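PDB 3R5G: CyaB from Pseudomonas aeruginosa, which probably converts ATP to cyclic AMP as an adenylyl cyclase, here as the catalytic domain of a longer membrane protein. Local coordinates for residues K8-F20 with D60-A74. Numbering follows the deposited sequence.
Sequences KKLTVFFSDIRGF and DCVMVFFGDPSTQGA
D60 OD2 takes the backbone N-H of I17 through its anti lone pair (OD2 to N, 3.0 Å). A chi1 of 54°, CG between backbone N and carbonyl carbon, brings it there; CB sits over one face of the F20 ring, which also packs on I135 of the second subunit. Two acidic groups come close here: D16 OD1, weakly hydrogen-bonded and salt-bridged by R18 NE, is 4.6 Å from D60 OD2; R111 pairs with D16 OD2. C61 sets SG at the edge of the F14 ring. V62 exchanges two backbone hydrogen bonds with S15, the first of three such antiparallel pairs. M63 runs alongside F14, its CG 3.5 Å from F14 CE2, and SD meets the same ring obliquely. V64 pairs likewise with F13, CG2 touching F13 CD2 on the face covered by helix 74-100; F65 joins L10 on the M63 side, near I134, and F66 pairs with T11. Beyond G67, D68 OD1 receives K8 NZ at 3.0 Å in a salt bridge, while OD2 is hydrogen-bonded to Y132 OH. A74 CB meets K9 CD. This antiparallel strand pair belongs to the class III cyclase fold; D16 and D60 probably correspond to that family's two metal-binding aspartates.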
loop_
_atom_site.group_PDB
_atom_site.type_symbol
_atom_site.label_atom_id
_atom_site.label_comp_id
_atom_site.label_asym_id
_atom_site.label_seq_id
_atom_site.Cartn_x
_atom_site.Cartn_y
_atom_site.Cartn_z
ATOM N N LYS A 8 11.794 -16.514 5.325
ATOM C CA LYS A 8 13.129 -16.379 4.726
ATOM C C LYS A 8 13.677 -14.974 5.046
ATOM O O LYS A 8 12.852 -14.056 5.163
ATOM C CB LYS A 8 13.031 -16.528 3.219
ATOM C CG LYS A 8 12.726 -17.975 2.813
ATOM C CD LYS A 8 12.354 -17.968 1.313
ATOM C CE LYS A 8 13.597 -17.906 0.465
ATOM N NZ LYS A 8 13.417 -18.969 -0.606
ATOM N N LYS A 9 15.004 -14.856 5.125
ATOM C CA LYS A 9 15.651 -13.497 5.379
ATOM C C LYS A 9 15.641 -12.812 4.006
ATOM O O LYS A 9 16.221 -13.320 3.041
ATOM C CB LYS A 9 17.054 -13.694 5.855
ATOM C CG LYS A 9 17.643 -12.248 6.198
ATOM C CD LYS A 9 18.916 -12.426 6.933
ATOM C CE LYS A 9 18.724 -12.586 8.411
ATOM N NZ LYS A 9 20.115 -12.504 9.011
ATOM N N LEU A 10 14.973 -11.672 3.911
ATOM C CA LEU A 10 14.887 -10.877 2.709
ATOM C C LEU A 10 15.360 -9.459 3.003
ATOM O O LEU A 10 15.278 -9.017 4.121
ATOM C CB LEU A 10 13.473 -10.802 2.217
ATOM C CG LEU A 10 12.685 -12.100 2.039
ATOM C CD1 LEU A 10 11.304 -11.762 1.518
ATOM C CD2 LEU A 10 13.367 -12.942 1.041
ATOM N N THR A 11 15.817 -8.775 1.943
ATOM C CA THR A 11 15.889 -7.284 1.976
ATOM C C THR A 11 14.706 -6.816 1.164
ATOM O O THR A 11 14.496 -7.203 -0.010
ATOM C CB THR A 11 17.255 -6.792 1.521
ATOM O OG1 THR A 11 18.255 -7.204 2.443
ATOM C CG2 THR A 11 17.270 -5.194 1.523
ATOM N N VAL A 12 13.955 -5.911 1.755
ATOM C CA VAL A 12 12.702 -5.398 1.203
ATOM C C VAL A 12 12.779 -3.901 0.941
ATOM O O VAL A 12 13.308 -3.171 1.805
ATOM C CB VAL A 12 11.465 -5.641 2.165
ATOM C CG1 VAL A 12 10.199 -5.081 1.605
ATOM C CG2 VAL A 12 11.395 -7.149 2.539
ATOM N N PHE A 13 12.390 -3.458 -0.256
ATOM C CA PHE A 13 12.565 -2.089 -0.735
ATOM C C PHE A 13 11.188 -1.552 -1.090
ATOM O O PHE A 13 10.382 -2.232 -1.779
ATOM C CB PHE A 13 13.425 -2.210 -2.035
ATOM C CG PHE A 13 13.439 -0.971 -2.825
ATOM C CD1 PHE A 13 14.552 -0.095 -2.697
ATOM C CD2 PHE A 13 12.381 -0.619 -3.705
ATOM C CE1 PHE A 13 14.608 1.063 -3.477
ATOM C CE2 PHE A 13 12.445 0.613 -4.494
ATOM C CZ PHE A 13 13.557 1.452 -4.374
ATOM N N PHE A 14 10.902 -0.327 -0.604
ATOM C CA PHE A 14 9.784 0.421 -1.053
ATOM C C PHE A 14 10.183 1.767 -1.535
ATOM O O PHE A 14 11.069 2.392 -0.925
ATOM C CB PHE A 14 8.735 0.680 0.096
ATOM C CG PHE A 14 7.909 -0.535 0.480
ATOM C CD1 PHE A 14 8.387 -1.450 1.338
ATOM C CD2 PHE A 14 6.651 -0.757 -0.124
ATOM C CE1 PHE A 14 7.599 -2.534 1.757
ATOM C CE2 PHE A 14 5.923 -1.919 0.187
ATOM C CZ PHE A 14 6.373 -2.762 1.196
ATOM N N SER A 15 9.515 2.271 -2.538
ATOM C CA SER A 15 9.756 3.670 -2.948
ATOM C C SER A 15 8.495 4.344 -3.377
ATOM O O SER A 15 7.521 3.692 -3.722
ATOM C CB SER A 15 10.744 3.742 -4.081
ATOM O OG SER A 15 10.205 3.119 -5.296
ATOM N N ASP A 16 8.495 5.679 -3.364
ATOM C CA ASP A 16 7.432 6.388 -4.045
ATOM C C ASP A 16 7.977 7.707 -4.573
ATOM O O ASP A 16 9.159 8.064 -4.296
ATOM C CB ASP A 16 6.207 6.632 -3.130
ATOM C CG ASP A 16 6.468 7.602 -2.006
ATOM O OD1 ASP A 16 6.904 8.725 -2.213
ATOM O OD2 ASP A 16 6.244 7.192 -0.850
ATOM N N ILE A 17 7.160 8.417 -5.356
ATOM C CA ILE A 17 7.588 9.732 -5.872
ATOM C C ILE A 17 6.945 10.872 -5.104
ATOM O O ILE A 17 5.723 11.048 -5.130
ATOM C CB ILE A 17 7.228 9.889 -7.356
ATOM C CG1 ILE A 17 7.808 8.753 -8.134
ATOM C CG2 ILE A 17 7.703 11.187 -7.854
ATOM C CD1 ILE A 17 7.131 8.659 -9.573
ATOM N N ARG A 18 7.729 11.656 -4.366
ATOM C CA ARG A 18 7.156 12.832 -3.672
ATOM C C ARG A 18 6.831 13.856 -4.731
ATOM O O ARG A 18 7.628 14.087 -5.630
ATOM C CB ARG A 18 8.166 13.396 -2.655
ATOM C CG ARG A 18 8.435 12.482 -1.474
ATOM C CD ARG A 18 7.222 12.436 -0.600
ATOM N NE ARG A 18 6.243 11.491 -1.127
ATOM C CZ ARG A 18 5.045 11.303 -0.594
ATOM N NH1 ARG A 18 4.160 10.411 -1.106
ATOM N NH2 ARG A 18 4.729 12.016 0.464
ATOM N N GLY A 19 5.637 14.409 -4.632
ATOM C CA GLY A 19 5.173 15.352 -5.640
ATOM C C GLY A 19 4.185 14.723 -6.621
ATOM O O GLY A 19 3.411 15.446 -7.314
ATOM N N PHE A 20 4.174 13.398 -6.738
ATOM C CA PHE A 20 3.327 12.758 -7.746
ATOM C C PHE A 20 1.841 12.958 -7.516
ATOM O O PHE A 20 1.094 13.150 -8.443
ATOM C CB PHE A 20 3.593 11.242 -7.821
ATOM C CG PHE A 20 2.839 10.588 -8.895
ATOM C CD1 PHE A 20 3.242 10.719 -10.181
ATOM C CD2 PHE A 20 1.680 9.861 -8.604
ATOM C CE1 PHE A 20 2.519 10.140 -11.212
ATOM C CE2 PHE A 20 0.961 9.260 -9.589
ATOM C CZ PHE A 20 1.381 9.377 -10.905
ATOM N N ASP A 60 2.293 4.970 -7.883
ATOM C CA ASP A 60 3.728 5.244 -8.093
ATOM C C ASP A 60 4.581 4.527 -7.068
ATOM O O ASP A 60 5.804 4.589 -7.192
ATOM C CB ASP A 60 4.011 6.746 -7.940
ATOM C CG ASP A 60 3.505 7.305 -6.588
ATOM O OD1 ASP A 60 2.361 7.057 -6.204
ATOM O OD2 ASP A 60 4.256 7.962 -5.834
ATOM N N CYS A 61 3.945 3.858 -6.103
ATOM C CA CYS A 61 4.723 3.081 -5.150
ATOM C C CYS A 61 5.270 1.760 -5.708
ATOM O O CYS A 61 4.507 1.026 -6.353
ATOM C CB CYS A 61 3.844 2.757 -3.969
ATOM S SG CYS A 61 4.750 1.826 -2.634
ATOM N N VAL A 62 6.570 1.502 -5.580
ATOM C CA VAL A 62 7.199 0.298 -6.074
ATOM C C VAL A 62 7.705 -0.555 -4.911
ATOM O O VAL A 62 8.303 -0.052 -3.965
ATOM C CB VAL A 62 8.423 0.671 -6.870
ATOM C CG1 VAL A 62 9.334 -0.467 -7.240
ATOM C CG2 VAL A 62 8.054 1.449 -8.156
ATOM N N MET A 63 7.460 -1.861 -4.875
ATOM C CA MET A 63 7.896 -2.777 -3.856
ATOM C C MET A 63 8.747 -3.847 -4.540
ATOM O O MET A 63 8.278 -4.430 -5.545
ATOM C CB MET A 63 6.641 -3.397 -3.284
ATOM C CG MET A 63 6.891 -4.312 -2.226
ATOM S SD MET A 63 5.301 -5.132 -1.686
ATOM C CE MET A 63 6.060 -6.363 -0.661
ATOM N N VAL A 64 9.960 -4.060 -4.080
ATOM C CA VAL A 64 10.914 -5.035 -4.637
ATOM C C VAL A 64 11.497 -5.786 -3.486
ATOM O O VAL A 64 11.703 -5.178 -2.398
ATOM C CB VAL A 64 12.012 -4.341 -5.441
ATOM C CG1 VAL A 64 13.053 -5.365 -6.011
ATOM C CG2 VAL A 64 11.384 -3.390 -6.514
ATOM N N PHE A 65 11.728 -7.095 -3.609
ATOM C CA PHE A 65 12.451 -7.764 -2.570
ATOM C C PHE A 65 13.591 -8.607 -3.079
ATOM O O PHE A 65 13.569 -9.017 -4.277
ATOM C CB PHE A 65 11.517 -8.520 -1.625
ATOM C CG PHE A 65 10.668 -9.573 -2.329
ATOM C CD1 PHE A 65 11.128 -10.878 -2.464
ATOM C CD2 PHE A 65 9.416 -9.249 -2.722
ATOM C CE1 PHE A 65 10.230 -11.893 -3.037
ATOM C CE2 PHE A 65 8.502 -10.222 -3.303
ATOM C CZ PHE A 65 8.962 -11.537 -3.485
ATOM N N PHE A 66 14.539 -8.866 -2.216
ATOM C CA PHE A 66 15.724 -9.673 -2.561
ATOM C C PHE A 66 15.885 -10.788 -1.553
ATOM O O PHE A 66 15.697 -10.608 -0.350
ATOM C CB PHE A 66 16.985 -8.792 -2.524
ATOM C CG PHE A 66 17.042 -7.783 -3.602
ATOM C CD1 PHE A 66 17.930 -7.926 -4.701
ATOM C CD2 PHE A 66 16.245 -6.611 -3.534
ATOM C CE1 PHE A 66 17.931 -6.855 -5.690
ATOM C CE2 PHE A 66 16.241 -5.623 -4.515
ATOM C CZ PHE A 66 17.062 -5.729 -5.566
ATOM N N GLY A 67 16.209 -11.962 -2.025
ATOM C CA GLY A 67 16.452 -13.141 -1.176
ATOM C C GLY A 67 15.467 -14.270 -1.553
ATOM O O GLY A 67 15.595 -15.360 -0.974
ATOM N N ASP A 68 14.517 -13.996 -2.404
ATOM C CA ASP A 68 13.572 -15.030 -2.843
ATOM C C ASP A 68 13.090 -14.528 -4.200
ATOM O O ASP A 68 12.851 -13.337 -4.349
ATOM C CB ASP A 68 12.397 -15.200 -1.849
ATOM C CG ASP A 68 11.339 -16.139 -2.427
ATOM O OD1 ASP A 68 11.417 -17.296 -2.047
ATOM O OD2 ASP A 68 10.458 -15.730 -3.180
ATOM N N PRO A 69 12.829 -15.452 -5.209
ATOM C CA PRO A 69 12.991 -16.892 -5.095
ATOM C C PRO A 69 14.398 -17.414 -5.027
ATOM O O PRO A 69 14.614 -18.568 -4.573
ATOM C CB PRO A 69 12.342 -17.378 -6.453
ATOM C CG PRO A 69 11.279 -16.413 -6.801
ATOM C CD PRO A 69 12.012 -15.068 -6.328
ATOM N N SER A 70 15.393 -16.608 -5.427
ATOM C CA SER A 70 16.765 -17.005 -5.308
ATOM C C SER A 70 17.435 -16.029 -4.341
ATOM O O SER A 70 16.884 -14.977 -4.050
ATOM C CB SER A 70 17.491 -16.986 -6.656
ATOM O OG SER A 70 17.544 -15.634 -7.146
ATOM N N THR A 71 18.643 -16.361 -3.959
ATOM C CA THR A 71 19.440 -15.551 -3.046
ATOM C C THR A 71 20.902 -15.618 -3.376
ATOM O O THR A 71 21.457 -16.674 -3.756
ATOM C CB THR A 71 19.181 -15.965 -1.571
ATOM O OG1 THR A 71 19.997 -15.202 -0.678
ATOM C CG2 THR A 71 19.514 -17.488 -1.333
ATOM N N GLN A 72 21.582 -14.479 -3.232
ATOM C CA GLN A 72 23.054 -14.384 -3.171
ATOM C C GLN A 72 23.676 -14.481 -1.752
ATOM O O GLN A 72 24.865 -14.192 -1.634
ATOM C CB GLN A 72 23.459 -13.091 -3.870
ATOM C CG GLN A 72 22.829 -12.982 -5.332
ATOM C CD GLN A 72 23.461 -11.838 -6.190
ATOM O OE1 GLN A 72 24.516 -11.347 -5.880
ATOM N NE2 GLN A 72 22.866 -11.558 -7.347
ATOM N N GLY A 73 22.860 -14.777 -0.726
ATOM C CA GLY A 73 23.236 -14.668 0.696
ATOM C C GLY A 73 22.878 -13.278 1.179
ATOM O O GLY A 73 22.628 -12.400 0.352
ATOM N N ALA A 74 22.747 -13.155 2.478
ATOM C CA ALA A 74 22.054 -11.992 3.078
ATOM C C ALA A 74 22.836 -10.736 2.717
ATOM O O ALA A 74 22.214 -9.714 2.371
ATOM C CB ALA A 74 22.033 -12.131 4.576
HETATM O O HOH W 1 16.600 -15.557 1.623
HETATM O O HOH W 2 19.335 -9.607 2.780
HETATM O O HOH W 3 8.398 4.781 -6.651
HETATM O O HOH W 4 3.764 9.354 -3.920
#